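Local coordinates for protein listeriolysin O (Listeria monocytogenes, PDB 4CDB) that binds cholesterol-containing host membranes and, after a major conformational change, inserts into them as an oligomeric pore that causes cytolysis, at residues A[63-68]-A[369-374]; A[68-73]-A[179-184]; A[263-268]-A[308-313]; A[398-403]-A[435-440]. All blocks are in the same frame, centred on the assembly; numbering follows the deposited sequence.

Contact 1. Residues A[63-68]-A[369-374]; sequences VEKKKK and IETTSK. With NA (sodium ion), chain G.
V63 to K67 pair antiparallel with S373 to I369, the segment axes approaching to 4.5 Å with their directions 154° apart. E64–T372 and K66–E370 are the hydrogen-bonded pairs, each closed by two N-H···O bonds; the shortest runs from E370 N to K66 O, 2.7 Å. V63–S373, K65–T371 and K67–I369 are non-hydrogen-bonded pairs; K65, T371 and I369 each turn a CA-H onto a carbonyl of the other strand, K65 CA reaching E370 O at 3.3 Å. On the face carrying K65, the lysine lies alongside T371 and points the same way. Its chain is extended until chi4, where a turn to -60° brings NZ to T371 OG1 at 2.9 Å; NZ is also bonded to S202 O, so two oxygens grip the ammonium. K65 CB rests on I369 CG2 at 3.7 Å, and V63 CG1 meets T371 CG2 at 3.8 Å. On the opposite face K68 CG touches E370 CB (3.7 Å), while the K66 and K68 ammoniums stay near the E370 carboxylate without contact, probably favouring its charged form. T371 O also binds a sodium ion at 2.5 Å. This is regular antiparallel pairing of long strands 59-74 and 362-385 in the mixed sheet of the cytolysin fold.

Contact 2. Residues A[68-73]-A[179-184]; sequences KSINQN and LIAKFG. With NA (sodium ion), chain N; NA (sodium ion), chain H.
I70 supplies the close-packed half of this contact, its two branches meeting consecutive residues of the helix. CG1 stands anti to the backbone N (chi1 175°), which sends CD1 out to K182 CB at 3.8 Å, while CG2 faces A181 CB at 4.0 Å. The I70 and K182 side chains cross at about a right angle. Beyond them the fit is looser. The extended Q72 chain brings OE1 only to the K182 methylene CD, 3.7 Å away, and NE2 stays 3.9 Å from K182 O; no hydrogen bond joins the two segments. Q72 NE2 bonds instead to N74 OD1, and K182 NZ forms a salt bridge with E171, so each nitrogen finds its partner outside the two segments. The segment axes come no nearer than 8.6 Å, at 25°. The far side of the helix turns F183 toward strands 165-172 and 207-222, with K182 CG 3.7 Å above one ring face. F183 O binds one sodium ion at 2.8 Å, and I180 O another at 2.9 Å, shared with N364. The arrangement is a helix laid against one face of a strand; in this toxin family such helices refold into membrane-spanning β-hairpins, and 176-189 is one such transmembrane segment.

Contact 3. Residues A[263-268]-A[308-313]; sequences QVYLKL and VIYGGS. With NA (sodium ion), chain N; NA (sodium ion), chain T.
Y265 and Y310 belong to the same face of the sheet, and CG anti to the carbonyl carbon in both, with chi1 of -76° and -54°, brings their rings together there. CD2 of Y265 comes to 3.8 Å from CE2 of Y310; the side chains cross obliquely, and Y265 CE2 lies in the plane of the Y310 ring, at its edge. Each hydroxyl ends on its own sodium ion: Y265 OH at 2.5 Å, on an ion also bound by Q78 and F183, and Y310 OH at the same distance on a second. Helix 187-194 covers this face, V190 touching both tyrosine side chains. The backbones beneath run antiparallel, joining strands 262-270 and 303-310 in the large antiparallel sheet; the link between them holds 274-283 and 291-303, two of the segments that become transmembrane β-strands. Q263–Y310 and Y265–V308 are hydrogen-bonded pairs, each with two bonds; the straightest, from Y310 N to Q263 O, measures 2.8 Å with 174° at the hydrogen. Between them, V264 and I309 form a non-hydrogen-bonded pair on the other face, CG2 of V264 meeting CG2 of I309 at 4.1 Å. Q263 lies on the tyrosine face, and its OE1 takes a hydrogen bond from K214 NZ.

Contact 4. Residues A[398-403]-A[435-440]; sequences DEVNYD and NARNIN. With NA (sodium ion), chain I.
N435 bonds to V400 twice, through its backbone and its side chain, and the second bond is irregular. Its ND2 gives a hydrogen to V400 O at 3.2 Å from well above the carbonyl plane, 69° out of it, though the acceptor lies in N435's own amide plane. With CG between the backbone N and the carbonyl carbon (chi1 55°), N435 folds its amide back over the partner strand. The contact belongs to the four-stranded antiparallel sheet of the C-terminal β-sandwich domain, where strands 391-402 and 436-449 are neighbours, their segment axes 151° apart. The other N435 bond, V400 N to N435 O at 2.9 Å, is regular; beyond it D398 and R437 form a hydrogen-bonded pair, closed by two bonds, while E399 and A436 are non-hydrogen-bonded, with A436 CA 3.2 Å from D398 O. D398 OD1 bonds to H412. A water gives a 2.6 Å bond to N438 O and a weak one to D398 OD2. At the end of strand 391-402, Y402 OH binds a sodium ion that E408 also binds. On the V400 face, R437 extends from CG to NE and lays its guanidinium edge-on against the valine, NE meeting V400 CG2 at 3.3 Å.

Contacts 1 and 2 share strand 59-74 and K68; their centres are 18 Å apart, the first segment pair joining that strand to 362-385 and the second setting a helix against it. One sodium ion links contacts 2 and 3: F183 O and Y265 OH both bind it, with a common water, although the contact centres stand 20 Å apart and the nearest atoms about 5 Å. Contacts 2 and 3 are both nested in the chain loop closed by contact 1. Contact 4 lies in the β-sandwich domain; its nearest atoms are about 6 Å from those of contact 1, which it follows in series, and about 25 Å from contact 3.

Contact 1. Residues A[63-68]-A[369-374]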
loop_
_atom_site.group_PDB
_atom_site.type_symbol
_atom_site.label_atom_id
_atom_site.label_comp_id
_atom_site.label_asym_id
_atom_site.label_seq_id
_atom_site.Cartn_x
_atom_site.Cartn_y
_atom_site.Cartn_z
ATOM N N VAL A 63 0.773 6.104 21.679
ATOM C CA VAL A 63 0.477 5.081 20.680
ATOM C C VAL A 63 -0.989 4.659 20.725
ATOM O O VAL A 63 -1.470 4.170 21.749
ATOM C CB VAL A 63 1.367 3.830 20.866
ATOM C CG1 VAL A 63 1.007 2.762 19.840
ATOM C CG2 VAL A 63 2.841 4.204 20.765
ATOM N N GLU A 64 -1.689 4.858 19.611
ATOM C CA GLU A 64 -3.092 4.467 19.494
ATOM C C GLU A 64 -3.284 3.316 18.505
ATOM O O GLU A 64 -2.548 3.198 17.523
ATOM C CB GLU A 64 -3.956 5.662 19.082
ATOM C CG GLU A 64 -4.294 6.617 20.217
ATOM C CD GLU A 64 -5.217 7.738 19.780
ATOM O OE1 GLU A 64 -5.189 8.099 18.585
ATOM O OE2 GLU A 64 -5.969 8.260 20.631
ATOM N N LYS A 65 -4.276 2.473 18.775
ATOM C CA LYS A 65 -4.592 1.349 17.902
ATOM C C LYS A 65 -6.088 1.303 17.601
ATOM O O LYS A 65 -6.913 1.543 18.485
ATOM C CB LYS A 65 -4.136 0.030 18.534
ATOM C CG LYS A 65 -2.635 -0.082 18.735
ATOM C CD LYS A 65 -2.256 -1.423 19.342
ATOM C CE LYS A 65 -0.756 -1.531 19.561
ATOM N NZ LYS A 65 0.007 -1.384 18.291
ATOM N N LYS A 66 -6.427 1.003 16.351
ATOM C CA LYS A 66 -7.820 0.885 15.937
ATOM C C LYS A 66 -8.027 -0.350 15.062
ATOM O O LYS A 66 -7.173 -0.697 14.245
ATOM C CB LYS A 66 -8.274 2.144 15.191
ATOM C CG LYS A 66 -9.754 2.138 14.810
ATOM C CD LYS A 66 -10.092 3.185 13.752
ATOM C CE LYS A 66 -10.391 4.549 14.356
ATOM N NZ LYS A 66 -9.174 5.241 14.860
ATOM N N LYS A 67 -9.165 -1.011 15.245
ATOM C CA LYS A 67 -9.515 -2.163 14.427
ATOM C C LYS A 67 -10.067 -1.699 13.082
ATOM O O LYS A 67 -11.010 -0.907 13.030
ATOM C CB LYS A 67 -10.551 -3.026 15.144
ATOM C CG LYS A 67 -11.022 -4.226 14.345
ATOM C CD LYS A 67 -12.156 -4.943 15.054
ATOM C CE LYS A 67 -12.669 -6.110 14.229
ATOM N NZ LYS A 67 -13.855 -6.756 14.856
ATOM N N LYS A 68 -9.471 -2.184 11.997
ATOM C CA LYS A 68 -9.918 -1.828 10.653
ATOM C C LYS A 68 -10.258 -3.067 9.826
ATOM O O LYS A 68 -9.827 -4.175 10.142
ATOM C CB LYS A 68 -8.849 -1.004 9.932
ATOM C CG LYS A 68 -8.423 0.256 10.668
ATOM C CD LYS A 68 -9.580 1.229 10.826
ATOM C CE LYS A 68 -9.521 2.348 9.795
ATOM N NZ LYS A 68 -9.609 1.842 8.397
ATOM N N ILE A 369 -5.132 -4.397 12.791
ATOM C CA ILE A 369 -4.971 -3.325 13.759
ATOM C C ILE A 369 -4.138 -2.199 13.163
ATOM O O ILE A 369 -2.967 -2.388 12.829
ATOM C CB ILE A 369 -4.301 -3.825 15.049
ATOM C CG1 ILE A 369 -5.179 -4.875 15.733
ATOM C CG2 ILE A 369 -4.022 -2.665 15.989
ATOM C CD1 ILE A 369 -4.561 -5.480 16.978
ATOM N N GLU A 370 -4.749 -1.029 13.017
ATOM C CA GLU A 370 -4.032 0.141 12.531
ATOM C C GLU A 370 -3.380 0.865 13.705
ATOM O O GLU A 370 -4.066 1.315 14.625
ATOM C CB GLU A 370 -4.980 1.088 11.799
ATOM C CG GLU A 370 -4.305 2.333 11.248
ATOM C CD GLU A 370 -5.295 3.358 10.731
ATOM O OE1 GLU A 370 -6.137 3.826 11.525
ATOM O OE2 GLU A 370 -5.224 3.699 9.532
ATOM N N THR A 371 -2.056 0.968 13.674
ATOM C CA THR A 371 -1.319 1.642 14.736
ATOM C C THR A 371 -0.872 3.029 14.297
ATOM O O THR A 371 -0.152 3.178 13.311
ATOM C CB THR A 371 -0.087 0.828 15.158
ATOM O OG1 THR A 371 -0.505 -0.472 15.589
ATOM C CG2 THR A 371 0.657 1.526 16.292
ATOM N N THR A 372 -1.313 4.044 15.033
ATOM C CA THR A 372 -0.890 5.414 14.778
ATOM C C THR A 372 -0.217 5.980 16.022
ATOM O O THR A 372 -0.628 5.689 17.145
ATOM C CB THR A 372 -2.076 6.314 14.380
ATOM O OG1 THR A 372 -3.064 6.296 15.417
ATOM C CG2 THR A 372 -2.699 5.829 13.081
ATOM N N SER A 373 0.818 6.788 15.820
ATOM C CA SER A 373 1.561 7.351 16.939
ATOM C C SER A 373 1.631 8.877 16.891
ATOM O O SER A 373 1.282 9.500 15.887
ATOM C CB SER A 373 2.970 6.759 17.001
ATOM O OG SER A 373 3.740 7.172 15.891
ATOM N N LYS A 374 2.089 9.465 17.990
ATOM C CA LYS A 374 2.196 10.910 18.115
ATOM C C LYS A 374 3.384 11.230 19.013
ATOM O O LYS A 374 3.501 10.686 20.114
ATOM C CB LYS A 374 0.911 11.483 18.718
ATOM C CG LYS A 374 0.317 12.670 17.971
ATOM C CD LYS A 374 1.145 13.931 18.156
ATOM C CE LYS A 374 0.307 15.179 17.903
ATOM N NZ LYS A 374 -0.325 15.174 16.555
HETATM NA NA NA G . 1.764 3.589 11.802
HETATM O O HOH W 1 1.365 4.531 9.547
HETATM O O HOH W 2 3.641 2.986 13.375
#

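Contact 2. Residues A[68-73]-A[179-184]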
loop_
_atom_site.group_PDB
_atom_site.type_symbol
_atom_site.label_atom_id
_atom_site.label_comp_id
_atom_site.label_asym_id
_atom_site.label_seq_id
_atom_site.Cartn_x
_atom_site.Cartn_y
_atom_site.Cartn_z
ATOM N N LYS A 68 -9.471 -2.184 11.997
ATOM C CA LYS A 68 -9.918 -1.828 10.653
ATOM C C LYS A 68 -10.258 -3.067 9.826
ATOM O O LYS A 68 -9.827 -4.175 10.142
ATOM C CB LYS A 68 -8.849 -1.004 9.932
ATOM C CG LYS A 68 -8.423 0.256 10.668
ATOM C CD LYS A 68 -9.580 1.229 10.826
ATOM C CE LYS A 68 -9.521 2.348 9.795
ATOM N NZ LYS A 68 -9.609 1.842 8.397
ATOM N N SER A 69 -11.035 -2.869 8.767
ATOM C CA SER A 69 -11.383 -3.956 7.860
ATOM C C SER A 69 -11.063 -3.598 6.417
ATOM O O SER A 69 -11.383 -2.502 5.953
ATOM C CB SER A 69 -12.867 -4.308 7.974
ATOM O OG SER A 69 -13.148 -4.967 9.193
ATOM N N ILE A 70 -10.424 -4.525 5.712
ATOM C CA ILE A 70 -10.230 -4.381 4.277
ATOM C C ILE A 70 -11.034 -5.458 3.544
ATOM O O ILE A 70 -10.725 -6.649 3.617
ATOM C CB ILE A 70 -8.727 -4.372 3.871
ATOM C CG1 ILE A 70 -8.580 -4.355 2.348
ATOM C CG2 ILE A 70 -7.975 -5.551 4.478
ATOM C CD1 ILE A 70 -7.157 -4.137 1.870
ATOM N N ASN A 71 -12.093 -5.023 2.867
ATOM C CA ASN A 71 -13.010 -5.927 2.183
ATOM C C ASN A 71 -13.076 -5.576 0.701
ATOM O O ASN A 71 -13.648 -4.553 0.322
ATOM C CB ASN A 71 -14.402 -5.839 2.813
ATOM C CG ASN A 71 -14.958 -7.197 3.202
ATOM O OD1 ASN A 71 -15.230 -7.458 4.375
ATOM N ND2 ASN A 71 -15.135 -8.068 2.215
ATOM N N GLN A 72 -12.496 -6.431 -0.136
ATOM C CA GLN A 72 -12.237 -6.069 -1.525
ATOM C C GLN A 72 -12.366 -7.238 -2.511
ATOM O O GLN A 72 -11.856 -8.331 -2.267
ATOM C CB GLN A 72 -10.844 -5.446 -1.621
ATOM C CG GLN A 72 -10.394 -5.096 -3.019
ATOM C CD GLN A 72 -9.073 -4.356 -3.022
ATOM O OE1 GLN A 72 -8.856 -3.444 -2.221
ATOM N NE2 GLN A 72 -8.177 -4.748 -3.920
ATOM N N ASN A 73 -13.050 -6.995 -3.626
ATOM C CA ASN A 73 -13.208 -8.004 -4.669
ATOM C C ASN A 73 -12.330 -7.703 -5.878
ATOM O O ASN A 73 -12.462 -6.651 -6.504
ATOM C CB ASN A 73 -14.673 -8.112 -5.091
ATOM C CG ASN A 73 -15.595 -8.371 -3.921
ATOM O OD1 ASN A 73 -15.154 -8.798 -2.854
ATOM N ND2 ASN A 73 -16.883 -8.118 -4.112
ATOM N N LEU A 179 -2.269 -6.751 3.588
ATOM C CA LEU A 179 -1.647 -6.519 2.290
ATOM C C LEU A 179 -1.928 -7.652 1.303
ATOM O O LEU A 179 -1.940 -7.439 0.091
ATOM C CB LEU A 179 -0.143 -6.287 2.456
ATOM C CG LEU A 179 0.196 -5.021 3.247
ATOM C CD1 LEU A 179 1.694 -4.873 3.429
ATOM C CD2 LEU A 179 -0.388 -3.797 2.556
ATOM N N ILE A 180 -2.159 -8.852 1.825
ATOM C CA ILE A 180 -2.555 -9.980 0.988
ATOM C C ILE A 180 -3.939 -9.732 0.386
ATOM O O ILE A 180 -4.188 -10.043 -0.776
ATOM C CB ILE A 180 -2.522 -11.312 1.773
ATOM C CG1 ILE A 180 -1.076 -11.738 2.022
ATOM C CG2 ILE A 180 -3.241 -12.413 1.018
ATOM C CD1 ILE A 180 -0.939 -13.023 2.819
ATOM N N ALA A 181 -4.829 -9.142 1.175
ATOM C CA ALA A 181 -6.168 -8.816 0.697
ATOM C C ALA A 181 -6.127 -7.741 -0.388
ATOM O O ALA A 181 -7.037 -7.639 -1.210
ATOM C CB ALA A 181 -7.049 -8.370 1.852
ATOM N N LYS A 182 -5.059 -6.951 -0.388
ATOM C CA LYS A 182 -4.919 -5.839 -1.322
ATOM C C LYS A 182 -4.086 -6.212 -2.546
ATOM O O LYS A 182 -4.454 -5.898 -3.677
ATOM C CB LYS A 182 -4.284 -4.641 -0.611
ATOM C CG LYS A 182 -4.112 -3.406 -1.480
ATOM C CD LYS A 182 -5.331 -2.499 -1.409
ATOM C CE LYS A 182 -5.096 -1.204 -2.177
ATOM N NZ LYS A 182 -5.851 -0.056 -1.597
ATOM N N PHE A 183 -2.963 -6.884 -2.316
ATOM C CA PHE A 183 -2.025 -7.187 -3.391
ATOM C C PHE A 183 -2.001 -8.666 -3.781
ATOM O O PHE A 183 -1.151 -9.094 -4.562
ATOM C CB PHE A 183 -0.619 -6.728 -3.001
ATOM C CG PHE A 183 -0.522 -5.257 -2.711
ATOM C CD1 PHE A 183 -0.440 -4.337 -3.744
ATOM C CD2 PHE A 183 -0.509 -4.793 -1.404
ATOM C CE1 PHE A 183 -0.348 -2.980 -3.480
ATOM C CE2 PHE A 183 -0.416 -3.437 -1.133
ATOM C CZ PHE A 183 -0.336 -2.530 -2.172
ATOM N N GLY A 184 -2.934 -9.442 -3.241
ATOM C CA GLY A 184 -2.993 -10.863 -3.537
ATOM C C GLY A 184 -1.973 -11.646 -2.733
ATOM O O GLY A 184 -1.102 -11.059 -2.089
HETATM NA NA NA N . 0.550 -7.627 -6.292
HETATM NA NA NA H . -5.975 -11.953 -2.104
HETATM O O HOH W 3 -7.172 -10.890 -4.619
HETATM O O HOH W 4 -4.923 -13.665 -4.131
HETATM O O HOH W 5 -0.850 -5.701 -7.268
#

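Contact 3. Residues A[263-268]-A[308-313]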
loop_
_atom_site.group_PDB
_atom_site.type_symbol
_atom_site.label_atom_id
_atom_site.label_comp_id
_atom_site.label_asym_id
_atom_site.label_seq_id
_atom_site.Cartn_x
_atom_site.Cartn_y
_atom_site.Cartn_z
ATOM N N GLN A 263 6.638 -4.488 -13.815
ATOM C CA GLN A 263 6.040 -4.199 -12.515
ATOM C C GLN A 263 7.081 -3.798 -11.479
ATOM O O GLN A 263 8.121 -4.443 -11.344
ATOM C CB GLN A 263 5.228 -5.393 -12.005
ATOM C CG GLN A 263 4.475 -5.109 -10.707
ATOM C CD GLN A 263 3.546 -6.237 -10.301
ATOM O OE1 GLN A 263 2.590 -6.029 -9.554
ATOM N NE2 GLN A 263 3.827 -7.441 -10.787
ATOM N N VAL A 264 6.788 -2.726 -10.750
ATOM C CA VAL A 264 7.666 -2.246 -9.692
ATOM C C VAL A 264 6.939 -2.290 -8.355
ATOM O O VAL A 264 5.892 -1.663 -8.193
ATOM C CB VAL A 264 8.124 -0.800 -9.959
ATOM C CG1 VAL A 264 9.055 -0.329 -8.857
ATOM C CG2 VAL A 264 8.807 -0.703 -11.312
ATOM N N TYR A 265 7.483 -3.046 -7.405
ATOM C CA TYR A 265 6.964 -3.047 -6.044
ATOM C C TYR A 265 7.823 -2.129 -5.182
ATOM O O TYR A 265 9.052 -2.166 -5.264
ATOM C CB TYR A 265 6.951 -4.459 -5.457
ATOM C CG TYR A 265 5.838 -5.341 -5.978
ATOM C CD1 TYR A 265 4.563 -5.279 -5.431
ATOM C CD2 TYR A 265 6.068 -6.248 -7.004
ATOM C CE1 TYR A 265 3.542 -6.089 -5.901
ATOM C CE2 TYR A 265 5.055 -7.062 -7.480
ATOM C CZ TYR A 265 3.796 -6.979 -6.925
ATOM O OH TYR A 265 2.791 -7.789 -7.403
ATOM N N LEU A 266 7.178 -1.309 -4.359
ATOM C CA LEU A 266 7.892 -0.332 -3.543
ATOM C C LEU A 266 7.605 -0.491 -2.057
ATOM O O LEU A 266 6.479 -0.790 -1.658
ATOM C CB LEU A 266 7.536 1.092 -3.976
ATOM C CG LEU A 266 8.008 1.528 -5.361
ATOM C CD1 LEU A 266 7.529 2.935 -5.663
ATOM C CD2 LEU A 266 9.520 1.443 -5.451
ATOM N N LYS A 267 8.638 -0.287 -1.246
ATOM C CA LYS A 267 8.497 -0.259 0.202
ATOM C C LYS A 267 9.042 1.064 0.731
ATOM O O LYS A 267 10.250 1.216 0.923
ATOM C CB LYS A 267 9.246 -1.432 0.837
ATOM C CG LYS A 267 9.217 -1.468 2.359
ATOM C CD LYS A 267 10.625 -1.637 2.903
ATOM C CE LYS A 267 10.631 -2.351 4.241
ATOM N NZ LYS A 267 12.022 -2.635 4.692
ATOM N N LEU A 268 8.150 2.025 0.943
ATOM C CA LEU A 268 8.531 3.322 1.495
ATOM C C LEU A 268 8.491 3.246 3.018
ATOM O O LEU A 268 7.550 2.696 3.585
ATOM C CB LEU A 268 7.584 4.416 0.995
ATOM C CG LEU A 268 7.922 5.153 -0.307
ATOM C CD1 LEU A 268 8.402 4.207 -1.398
ATOM C CD2 LEU A 268 6.711 5.937 -0.787
ATOM N N VAL A 308 11.554 -3.549 -5.845
ATOM C CA VAL A 308 11.687 -4.825 -6.537
ATOM C C VAL A 308 11.067 -4.689 -7.925
ATOM O O VAL A 308 9.887 -4.355 -8.053
ATOM C CB VAL A 308 10.986 -5.956 -5.770
ATOM C CG1 VAL A 308 11.152 -7.280 -6.500
ATOM C CG2 VAL A 308 11.538 -6.053 -4.359
ATOM N N ILE A 309 11.860 -4.942 -8.961
ATOM C CA ILE A 309 11.428 -4.696 -10.332
ATOM C C ILE A 309 11.386 -5.977 -11.167
ATOM O O ILE A 309 12.385 -6.693 -11.265
ATOM C CB ILE A 309 12.360 -3.677 -11.026
ATOM C CG1 ILE A 309 12.589 -2.462 -10.125
ATOM C CG2 ILE A 309 11.795 -3.256 -12.375
ATOM C CD1 ILE A 309 13.566 -1.454 -10.696
ATOM N N TYR A 310 10.230 -6.258 -11.767
ATOM C CA TYR A 310 10.081 -7.404 -12.663
ATOM C C TYR A 310 9.776 -6.940 -14.087
ATOM O O TYR A 310 9.041 -5.971 -14.284
ATOM C CB TYR A 310 8.956 -8.329 -12.190
ATOM C CG TYR A 310 9.075 -8.792 -10.757
ATOM C CD1 TYR A 310 10.192 -9.493 -10.322
ATOM C CD2 TYR A 310 8.058 -8.551 -9.845
ATOM C CE1 TYR A 310 10.299 -9.926 -9.014
ATOM C CE2 TYR A 310 8.154 -8.980 -8.535
ATOM C CZ TYR A 310 9.275 -9.668 -8.124
ATOM O OH TYR A 310 9.375 -10.095 -6.822
ATOM N N GLY A 311 10.332 -7.638 -15.075
ATOM C CA GLY A 311 10.069 -7.338 -16.472
ATOM C C GLY A 311 10.597 -5.990 -16.930
ATOM O O GLY A 311 10.103 -5.418 -17.905
ATOM N N GLY A 312 11.604 -5.482 -16.226
ATOM C CA GLY A 312 12.196 -4.202 -16.565
ATOM C C GLY A 312 13.435 -4.345 -17.427
ATOM O O GLY A 312 14.014 -3.352 -17.866
ATOM N N SER A 313 13.840 -5.586 -17.673
ATOM C CA SER A 313 15.032 -5.857 -18.469
ATOM C C SER A 313 14.722 -6.774 -19.647
ATOM O O SER A 313 13.589 -7.230 -19.809
ATOM C CB SER A 313 16.135 -6.460 -17.595
ATOM O OG SER A 313 17.336 -6.629 -18.328
HETATM NA NA NA N . 0.550 -7.627 -6.292
HETATM NA NA NA T . 11.257 -11.642 -6.173
HETATM O O HOH W 5 -0.850 -5.701 -7.268
HETATM O O HOH W 6 11.021 -12.303 -3.275
#

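Contact 4. Residues A[398-403]-A[435-440]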
loop_
_atom_site.group_PDB
_atom_site.type_symbol
_atom_site.label_atom_id
_atom_site.label_comp_id
_atom_site.label_asym_id
_atom_site.label_seq_id
_atom_site.Cartn_x
_atom_site.Cartn_y
_atom_site.Cartn_z
ATOM N N ASP A 398 -0.305 21.214 33.264
ATOM C CA ASP A 398 -0.881 19.880 33.392
ATOM C C ASP A 398 -0.034 18.856 32.647
ATOM O O ASP A 398 0.496 19.146 31.574
ATOM C CB ASP A 398 -2.310 19.852 32.844
ATOM C CG ASP A 398 -3.293 20.586 33.734
ATOM O OD1 ASP A 398 -3.177 20.471 34.971
ATOM O OD2 ASP A 398 -4.182 21.280 33.194
ATOM N N GLU A 399 0.096 17.665 33.223
ATOM C CA GLU A 399 0.766 16.555 32.553
ATOM C C GLU A 399 -0.221 15.412 32.327
ATOM O O GLU A 399 -0.818 14.899 33.272
ATOM C CB GLU A 399 1.975 16.080 33.360
ATOM C CG GLU A 399 3.087 17.113 33.467
ATOM C CD GLU A 399 4.301 16.594 34.212
ATOM O OE1 GLU A 399 4.356 15.378 34.483
ATOM O OE2 GLU A 399 5.197 17.405 34.527
ATOM N N VAL A 400 -0.393 15.024 31.067
ATOM C CA VAL A 400 -1.396 14.027 30.713
ATOM C C VAL A 400 -0.793 12.642 30.494
ATOM O O VAL A 400 0.062 12.456 29.627
ATOM C CB VAL A 400 -2.179 14.450 29.456
ATOM C CG1 VAL A 400 -3.086 13.323 28.988
ATOM C CG2 VAL A 400 -2.984 15.707 29.738
ATOM N N ASN A 401 -1.244 11.678 31.291
ATOM C CA ASN A 401 -0.834 10.287 31.134
ATOM C C ASN A 401 -2.033 9.372 30.903
ATOM O O ASN A 401 -3.163 9.843 30.772
ATOM C CB ASN A 401 -0.025 9.818 32.345
ATOM C CG ASN A 401 1.299 10.542 32.473
ATOM O OD1 ASN A 401 2.310 10.112 31.917
ATOM N ND2 ASN A 401 1.298 11.650 33.203
ATOM N N TYR A 402 -1.786 8.067 30.857
ATOM C CA TYR A 402 -2.844 7.112 30.541
ATOM C C TYR A 402 -2.842 5.914 31.484
ATOM O O TYR A 402 -1.800 5.309 31.729
ATOM C CB TYR A 402 -2.719 6.643 29.087
ATOM C CG TYR A 402 -2.670 7.778 28.090
ATOM C CD1 TYR A 402 -3.836 8.331 27.575
ATOM C CD2 TYR A 402 -1.455 8.308 27.671
ATOM C CE1 TYR A 402 -3.794 9.376 26.667
ATOM C CE2 TYR A 402 -1.403 9.352 26.765
ATOM C CZ TYR A 402 -2.575 9.883 26.267
ATOM O OH TYR A 402 -2.525 10.922 25.364
ATOM N N ASP A 403 -4.017 5.581 32.013
ATOM C CA ASP A 403 -4.173 4.390 32.840
ATOM C C ASP A 403 -4.020 3.124 31.984
ATOM O O ASP A 403 -4.040 3.208 30.754
ATOM C CB ASP A 403 -5.514 4.423 33.595
ATOM C CG ASP A 403 -6.722 4.444 32.670
ATOM O OD1 ASP A 403 -6.560 4.272 31.445
ATOM O OD2 ASP A 403 -7.849 4.621 33.179
ATOM N N ASN A 435 4.461 15.509 27.513
ATOM C CA ASN A 435 3.032 15.394 27.785
ATOM C C ASN A 435 2.474 16.560 28.598
ATOM O O ASN A 435 1.416 16.443 29.219
ATOM C CB ASN A 435 2.722 14.066 28.482
ATOM C CG ASN A 435 3.536 13.865 29.750
ATOM O OD1 ASN A 435 4.701 14.257 29.822
ATOM N ND2 ASN A 435 2.923 13.252 30.756
ATOM N N ALA A 436 3.184 17.684 28.593
ATOM C CA ALA A 436 2.742 18.863 29.330
ATOM C C ALA A 436 1.966 19.827 28.440
ATOM O O ALA A 436 2.390 20.136 27.325
ATOM C CB ALA A 436 3.928 19.571 29.966
ATOM N N ARG A 437 0.827 20.300 28.936
ATOM C CA ARG A 437 0.041 21.296 28.216
ATOM C C ARG A 437 -0.609 22.302 29.162
ATOM O O ARG A 437 -0.553 22.144 30.383
ATOM C CB ARG A 437 -1.013 20.626 27.330
ATOM C CG ARG A 437 -2.005 19.741 28.071
ATOM C CD ARG A 437 -2.981 19.094 27.096
ATOM N NE ARG A 437 -3.862 18.124 27.741
ATOM C CZ ARG A 437 -5.109 18.375 28.126
ATOM N NH1 ARG A 437 -5.640 19.573 27.931
ATOM N NH2 ARG A 437 -5.828 17.422 28.705
ATOM N N ASN A 438 -1.219 23.335 28.586
ATOM C CA ASN A 438 -1.863 24.396 29.354
ATOM C C ASN A 438 -0.916 25.057 30.349
ATOM O O ASN A 438 -1.149 25.036 31.558
ATOM C CB ASN A 438 -3.116 23.872 30.060
ATOM C CG ASN A 438 -4.228 23.533 29.090
ATOM O OD1 ASN A 438 -4.431 24.232 28.098
ATOM N ND2 ASN A 438 -4.950 22.455 29.369
ATOM N N ILE A 439 0.157 25.638 29.824
ATOM C CA ILE A 439 1.151 26.303 30.651
ATOM C C ILE A 439 0.653 27.673 31.101
ATOM O O ILE A 439 0.223 28.489 30.283
ATOM C CB ILE A 439 2.503 26.445 29.915
ATOM C CG1 ILE A 439 3.268 25.121 29.938
ATOM C CG2 ILE A 439 3.351 27.530 30.547
ATOM C CD1 ILE A 439 2.825 24.125 28.892
ATOM N N ASN A 440 0.698 27.910 32.409
ATOM C CA ASN A 440 0.312 29.197 32.973
ATOM C C ASN A 440 1.518 29.928 33.555
ATOM O O ASN A 440 2.245 29.380 34.381
ATOM C CB ASN A 440 -0.755 29.007 34.051
ATOM C CG ASN A 440 -1.986 28.293 33.532
ATOM O OD1 ASN A 440 -2.502 28.616 32.463
ATOM N ND2 ASN A 440 -2.459 27.307 34.286
HETATM NA NA NA I . -4.095 12.831 24.663
HETATM O O HOH W 7 -2.612 24.251 33.614
#